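Local coordinates for alpha-L-rhamnosidase (Klebsiella oxytoca, PDB 4XHC), which hydrolyses alpha-L-rhamnosidic bonds, releasing terminal non-reducing L-rhamnose, as a two-domain member of glycoside hydrolase family 78, at residues A[493-507]-A[523-535]. Sequence-based numbering, arbitrary orientation.
Sequences WGAMVDYGADTFWEI and INSYCHAWSCTPA. With RAM (alpha-L-rhamnopyranose), chain C.
Glu506 and His528 run side by side toward the bound rhamnose and illustrate how a sugar-binding carboxylate is held from several directions at once. With CG anti to the backbone N (chi1 -179°) and the chain extended beyond it, Glu506 lays its CG over the centre of the imidazole, 3.5 Å from the ring centroid, and its carboxylate stacks at 26° to the ring plane. The two carboxylate oxygens divide the work: OE2 of Glu506 accepts a 2.6 Å hydrogen bond from O2 of the sugar, while OE1 of Glu506 takes the backbone N of Ser525 at 3.0 Å from the anti side. Arg241 forms a salt bridge with OE1 and Tyr518 a hydrogen bond with OE2, so each oxygen has a further partner. In a second shell, Ser525 OG is hydrogen-bonded to His528 ND1, fixing the imidazole's rotation so that His528 NE2 at the ring edge donates to O3 of rhamnose (3.1 Å). Trp530 turns its NE1 onto an in-plane lone pair of Glu506 O and presents one indole face to O3 of the sugar. Behind the pocket, the OG of Ser531 donates to Trp505 O from above the carbonyl plane, and Tyr526 sets its edge against the Trp505 face, a T-shaped pair with planes at 77°. Farther back still, Pro534 CG sits 3.3 Å above the five-membered ring of Trp493 in a CH-pi contact, and the NE1 of that indole donates to Ser531 O. Helix 482-498 and helix 534-540 are thereby joined on the side of the two loops away from the sugar, and these loops build one wall of the rhamnose pocket in the helical, six-hairpin glycosidase domain of family GH78.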
loop_
_atom_site.group_PDB
_atom_site.type_symbol
_atom_site.label_atom_id
_atom_site.label_comp_id
_atom_site.label_asym_id
_atom_site.label_seq_id
_atom_site.Cartn_x
_atom_site.Cartn_y
_atom_site.Cartn_z
ATOM N N TRP A 493 -32.315 -13.974 -16.293
ATOM C CA TRP A 493 -30.897 -14.361 -16.299
ATOM C C TRP A 493 -30.262 -14.265 -17.690
ATOM O O TRP A 493 -29.081 -13.954 -17.808
ATOM C CB TRP A 493 -30.713 -15.767 -15.748
ATOM C CG TRP A 493 -30.800 -15.868 -14.246
ATOM C CD1 TRP A 493 -29.772 -15.787 -13.370
ATOM C CD2 TRP A 493 -31.971 -16.105 -13.465
ATOM N NE1 TRP A 493 -30.223 -15.941 -12.090
ATOM C CE2 TRP A 493 -31.571 -16.150 -12.120
ATOM C CE3 TRP A 493 -33.324 -16.293 -13.774
ATOM C CZ2 TRP A 493 -32.468 -16.370 -11.081
ATOM C CZ3 TRP A 493 -34.222 -16.504 -12.739
ATOM C CH2 TRP A 493 -33.789 -16.535 -11.409
ATOM N N GLY A 494 -31.038 -14.517 -18.740
ATOM C CA GLY A 494 -30.554 -14.314 -20.110
ATOM C C GLY A 494 -30.173 -12.873 -20.420
ATOM O O GLY A 494 -29.287 -12.613 -21.243
ATOM N N ALA A 495 -30.851 -11.932 -19.760
ATOM C CA ALA A 495 -30.529 -10.506 -19.887
ATOM C C ALA A 495 -29.137 -10.201 -19.345
ATOM O O ALA A 495 -28.384 -9.457 -19.970
ATOM C CB ALA A 495 -31.565 -9.653 -19.178
ATOM N N MET A 496 -28.800 -10.781 -18.195
ATOM C CA MET A 496 -27.465 -10.626 -17.620
ATOM C C MET A 496 -26.414 -11.243 -18.528
ATOM O O MET A 496 -25.352 -10.656 -18.742
ATOM C CB MET A 496 -27.393 -11.234 -16.215
ATOM C CG MET A 496 -28.007 -10.340 -15.143
ATOM S SD MET A 496 -27.808 -10.954 -13.456
ATOM C CE MET A 496 -29.020 -12.263 -13.435
ATOM N N VAL A 497 -26.720 -12.404 -19.097
ATOM C CA VAL A 497 -25.807 -13.027 -20.046
ATOM C C VAL A 497 -25.615 -12.144 -21.276
ATOM O O VAL A 497 -24.472 -11.882 -21.662
ATOM C CB VAL A 497 -26.280 -14.424 -20.482
ATOM C CG1 VAL A 497 -25.432 -14.948 -21.641
ATOM C CG2 VAL A 497 -26.229 -15.380 -19.297
ATOM N N ASP A 498 -26.715 -11.671 -21.867
ATOM C CA ASP A 498 -26.641 -10.788 -23.048
ATOM C C ASP A 498 -25.857 -9.490 -22.786
ATOM O O ASP A 498 -25.195 -8.981 -23.685
ATOM C CB ASP A 498 -28.040 -10.441 -23.570
ATOM C CG ASP A 498 -28.764 -11.639 -24.184
ATOM O OD1 ASP A 498 -28.103 -12.571 -24.702
ATOM O OD2 ASP A 498 -30.014 -11.644 -24.141
ATOM N N TYR A 499 -25.936 -8.967 -21.561
ATOM C CA TYR A 499 -25.146 -7.803 -21.153
ATOM C C TYR A 499 -23.642 -8.107 -21.055
ATOM O O TYR A 499 -22.837 -7.190 -20.966
ATOM C CB TYR A 499 -25.610 -7.263 -19.787
ATOM C CG TYR A 499 -26.835 -6.346 -19.767
ATOM C CD1 TYR A 499 -26.906 -5.198 -20.555
ATOM C CD2 TYR A 499 -27.897 -6.605 -18.898
ATOM C CE1 TYR A 499 -28.017 -4.365 -20.508
ATOM C CE2 TYR A 499 -29.007 -5.780 -18.848
ATOM C CZ TYR A 499 -29.061 -4.663 -19.646
ATOM O OH TYR A 499 -30.170 -3.863 -19.566
ATOM N N GLY A 500 -23.274 -9.383 -21.024
ATOM C CA GLY A 500 -21.870 -9.802 -21.038
ATOM C C GLY A 500 -21.334 -10.297 -19.700
ATOM O O GLY A 500 -20.127 -10.305 -19.493
ATOM N N ALA A 501 -22.216 -10.742 -18.807
ATOM C CA ALA A 501 -21.807 -11.206 -17.481
ATOM C C ALA A 501 -21.065 -12.533 -17.553
ATOM O O ALA A 501 -21.487 -13.438 -18.262
ATOM C CB ALA A 501 -23.018 -11.348 -16.579
ATOM N N ASP A 502 -19.952 -12.635 -16.826
ATOM C CA ASP A 502 -19.228 -13.900 -16.667
ATOM C C ASP A 502 -19.803 -14.708 -15.504
ATOM O O ASP A 502 -19.734 -15.946 -15.498
ATOM C CB ASP A 502 -17.752 -13.641 -16.392
ATOM C CG ASP A 502 -17.053 -12.944 -17.538
ATOM O OD1 ASP A 502 -16.951 -13.550 -18.629
ATOM O OD2 ASP A 502 -16.582 -11.799 -17.333
ATOM N N THR A 503 -20.338 -13.980 -14.520
ATOM C CA THR A 503 -20.958 -14.542 -13.327
ATOM C C THR A 503 -22.215 -13.747 -13.002
ATOM O O THR A 503 -22.313 -12.579 -13.363
ATOM C CB THR A 503 -20.007 -14.468 -12.128
ATOM O OG1 THR A 503 -19.549 -13.129 -11.964
ATOM C CG2 THR A 503 -18.816 -15.359 -12.352
ATOM N N PHE A 504 -23.176 -14.368 -12.322
ATOM C CA PHE A 504 -24.430 -13.680 -12.020
ATOM C C PHE A 504 -24.318 -12.729 -10.822
ATOM O O PHE A 504 -23.542 -12.953 -9.887
ATOM C CB PHE A 504 -25.590 -14.669 -11.860
ATOM C CG PHE A 504 -26.012 -15.299 -13.153
ATOM C CD1 PHE A 504 -26.282 -14.514 -14.264
ATOM C CD2 PHE A 504 -26.115 -16.670 -13.275
ATOM C CE1 PHE A 504 -26.653 -15.085 -15.469
ATOM C CE2 PHE A 504 -26.486 -17.247 -14.476
ATOM C CZ PHE A 504 -26.755 -16.451 -15.575
ATOM N N TRP A 505 -25.131 -11.675 -10.863
ATOM C CA TRP A 505 -24.959 -10.519 -9.990
ATOM C C TRP A 505 -25.763 -10.631 -8.704
ATOM O O TRP A 505 -26.815 -11.261 -8.676
ATOM C CB TRP A 505 -25.367 -9.240 -10.731
ATOM C CG TRP A 505 -24.699 -9.052 -12.077
ATOM C CD1 TRP A 505 -23.549 -9.640 -12.519
ATOM C CD2 TRP A 505 -25.144 -8.201 -13.137
ATOM N NE1 TRP A 505 -23.259 -9.213 -13.793
ATOM C CE2 TRP A 505 -24.225 -8.332 -14.195
ATOM C CE3 TRP A 505 -26.238 -7.348 -13.295
ATOM C CZ2 TRP A 505 -24.367 -7.641 -15.396
ATOM C CZ3 TRP A 505 -26.378 -6.662 -14.486
ATOM C CH2 TRP A 505 -25.449 -6.812 -15.522
ATOM N N GLU A 506 -25.266 -9.994 -7.649
ATOM C CA GLU A 506 -26.000 -9.875 -6.395
ATOM C C GLU A 506 -27.342 -9.129 -6.579
ATOM O O GLU A 506 -28.386 -9.583 -6.096
ATOM C CB GLU A 506 -25.144 -9.132 -5.384
ATOM C CG GLU A 506 -25.774 -8.954 -4.007
ATOM C CD GLU A 506 -25.018 -7.966 -3.141
ATOM O OE1 GLU A 506 -24.257 -7.157 -3.721
ATOM O OE2 GLU A 506 -25.151 -7.997 -1.891
ATOM N N ILE A 507 -27.291 -7.998 -7.276
ATOM C CA ILE A 507 -28.439 -7.112 -7.463
ATOM C C ILE A 507 -28.802 -7.018 -8.946
ATOM O O ILE A 507 -27.922 -6.823 -9.775
ATOM C CB ILE A 507 -28.085 -5.673 -6.991
ATOM C CG1 ILE A 507 -27.542 -5.668 -5.553
ATOM C CG2 ILE A 507 -29.272 -4.735 -7.135
ATOM C CD1 ILE A 507 -28.476 -6.244 -4.514
ATOM N N ILE A 523 -19.925 -1.002 -5.441
ATOM C CA ILE A 523 -19.760 -1.856 -4.282
ATOM C C ILE A 523 -20.758 -3.010 -4.266
ATOM O O ILE A 523 -20.726 -3.840 -3.373
ATOM C CB ILE A 523 -19.809 -1.022 -2.984
ATOM C CG1 ILE A 523 -18.952 -1.674 -1.907
ATOM C CG2 ILE A 523 -21.229 -0.812 -2.499
ATOM C CD1 ILE A 523 -18.508 -0.708 -0.836
ATOM N N ASN A 524 -21.632 -3.087 -5.264
ATOM C CA ASN A 524 -22.409 -4.306 -5.463
ATOM C C ASN A 524 -21.447 -5.435 -5.823
ATOM O O ASN A 524 -20.351 -5.194 -6.340
ATOM C CB ASN A 524 -23.453 -4.157 -6.588
ATOM C CG ASN A 524 -24.566 -3.175 -6.251
ATOM O OD1 ASN A 524 -24.684 -2.703 -5.117
ATOM N ND2 ASN A 524 -25.395 -2.864 -7.243
ATOM N N SER A 525 -21.871 -6.663 -5.554
ATOM C CA SER A 525 -21.122 -7.855 -5.958
ATOM C C SER A 525 -21.616 -8.335 -7.316
ATOM O O SER A 525 -22.817 -8.335 -7.578
ATOM C CB SER A 525 -21.279 -8.947 -4.905
ATOM O OG SER A 525 -20.843 -10.191 -5.407
ATOM N N TYR A 526 -20.687 -8.723 -8.184
ATOM C CA TYR A 526 -21.018 -9.182 -9.543
ATOM C C TYR A 526 -20.748 -10.670 -9.729
ATOM O O TYR A 526 -20.771 -11.193 -10.841
ATOM C CB TYR A 526 -20.285 -8.327 -10.590
ATOM C CG TYR A 526 -20.820 -6.932 -10.574
ATOM C CD1 TYR A 526 -21.959 -6.599 -11.286
ATOM C CD2 TYR A 526 -20.247 -5.963 -9.768
ATOM C CE1 TYR A 526 -22.492 -5.319 -11.228
ATOM C CE2 TYR A 526 -20.762 -4.680 -9.716
ATOM C CZ TYR A 526 -21.885 -4.365 -10.445
ATOM O OH TYR A 526 -22.386 -3.092 -10.377
ATOM N N CYS A 527 -20.533 -11.347 -8.610
ATOM C CA CYS A 527 -20.465 -12.800 -8.577
ATOM C C CYS A 527 -21.064 -13.209 -7.249
ATOM O O CYS A 527 -20.364 -13.225 -6.238
ATOM C CB CYS A 527 -19.018 -13.278 -8.689
ATOM S SG CYS A 527 -18.813 -15.058 -8.533
ATOM N N HIS A 528 -22.365 -13.494 -7.249
ATOM C CA HIS A 528 -23.090 -13.777 -6.014
ATOM C C HIS A 528 -23.860 -15.054 -6.220
ATOM O O HIS A 528 -24.729 -15.125 -7.085
ATOM C CB HIS A 528 -24.043 -12.627 -5.669
ATOM C CG HIS A 528 -23.962 -12.180 -4.245
ATOM N ND1 HIS A 528 -22.878 -11.499 -3.744
ATOM C CD2 HIS A 528 -24.838 -12.295 -3.222
ATOM C CE1 HIS A 528 -23.080 -11.224 -2.470
ATOM N NE2 HIS A 528 -24.263 -11.695 -2.127
ATOM N N ALA A 529 -23.545 -16.057 -5.412
ATOM C CA ALA A 529 -24.026 -17.417 -5.654
ATOM C C ALA A 529 -25.510 -17.627 -5.340
ATOM O O ALA A 529 -26.087 -18.630 -5.750
ATOM C CB ALA A 529 -23.168 -18.423 -4.898
ATOM N N TRP A 530 -26.133 -16.690 -4.636
ATOM C CA TRP A 530 -27.571 -16.766 -4.450
ATOM C C TRP A 530 -28.294 -16.489 -5.768
ATOM O O TRP A 530 -29.508 -16.649 -5.854
ATOM C CB TRP A 530 -28.050 -15.862 -3.292
ATOM C CG TRP A 530 -28.175 -14.380 -3.529
ATOM C CD1 TRP A 530 -27.986 -13.700 -4.693
ATOM C CD2 TRP A 530 -28.578 -13.400 -2.561
ATOM N NE1 TRP A 530 -28.218 -12.352 -4.507
ATOM C CE2 TRP A 530 -28.591 -12.148 -3.208
ATOM C CE3 TRP A 530 -28.931 -13.463 -1.211
ATOM C CZ2 TRP A 530 -28.933 -10.972 -2.554
ATOM C CZ3 TRP A 530 -29.268 -12.297 -0.561
ATOM C CH2 TRP A 530 -29.266 -11.066 -1.232
ATOM N N SER A 531 -27.536 -16.095 -6.794
ATOM C CA SER A 531 -28.084 -15.865 -8.134
ATOM C C SER A 531 -27.786 -16.974 -9.147
ATOM O O SER A 531 -28.059 -16.796 -10.328
ATOM C CB SER A 531 -27.540 -14.556 -8.701
ATOM O OG SER A 531 -27.762 -13.486 -7.806
ATOM N N CYS A 532 -27.257 -18.111 -8.705
ATOM C CA CYS A 532 -26.863 -19.174 -9.635
ATOM C C CYS A 532 -27.809 -20.388 -9.652
ATOM O O CYS A 532 -27.441 -21.460 -10.142
ATOM C CB CYS A 532 -25.436 -19.638 -9.321
ATOM S SG CYS A 532 -25.284 -20.668 -7.844
ATOM N N THR A 533 -29.032 -20.215 -9.163
ATOM C CA THR A 533 -29.964 -21.332 -9.053
ATOM C C THR A 533 -30.504 -21.863 -10.379
ATOM O O THR A 533 -30.955 -23.006 -10.432
ATOM C CB THR A 533 -31.151 -20.993 -8.146
ATOM O OG1 THR A 533 -31.630 -19.681 -8.452
ATOM C CG2 THR A 533 -30.730 -21.050 -6.697
ATOM N N PRO A 534 -30.471 -21.059 -11.454
ATOM C CA PRO A 534 -30.877 -21.644 -12.731
ATOM C C PRO A 534 -30.195 -22.977 -13.064
ATOM O O PRO A 534 -30.808 -23.844 -13.692
ATOM C CB PRO A 534 -30.485 -20.570 -13.730
ATOM C CG PRO A 534 -30.736 -19.307 -12.981
ATOM C CD PRO A 534 -30.361 -19.592 -11.550
ATOM N N ALA A 535 -28.945 -23.143 -12.646
ATOM C CA ALA A 535 -28.277 -24.430 -12.788
ATOM C C ALA A 535 -29.078 -25.562 -12.119
ATOM O O ALA A 535 -29.224 -26.646 -12.689
ATOM C CB ALA A 535 -26.869 -24.357 -12.218
HETATM C C1 RAM C . -26.171 -8.579 2.066
HETATM C C2 RAM C . -25.733 -9.586 1.021
HETATM C C3 RAM C . -26.023 -11.002 1.485
HETATM C C4 RAM C . -27.392 -11.042 2.142
HETATM C C5 RAM C . -27.339 -10.238 3.430
HETATM C C6 RAM C . -28.649 -9.577 3.776
HETATM O O1 RAM C . -25.208 -7.605 2.151
HETATM O O2 RAM C . -26.498 -9.318 -0.142
HETATM O O3 RAM C . -25.986 -11.913 0.386
HETATM O O4 RAM C . -27.755 -12.376 2.448
HETATM O O5 RAM C . -26.335 -9.205 3.334
HETATM O O HOH W 1 -24.906 -6.499 -8.407
#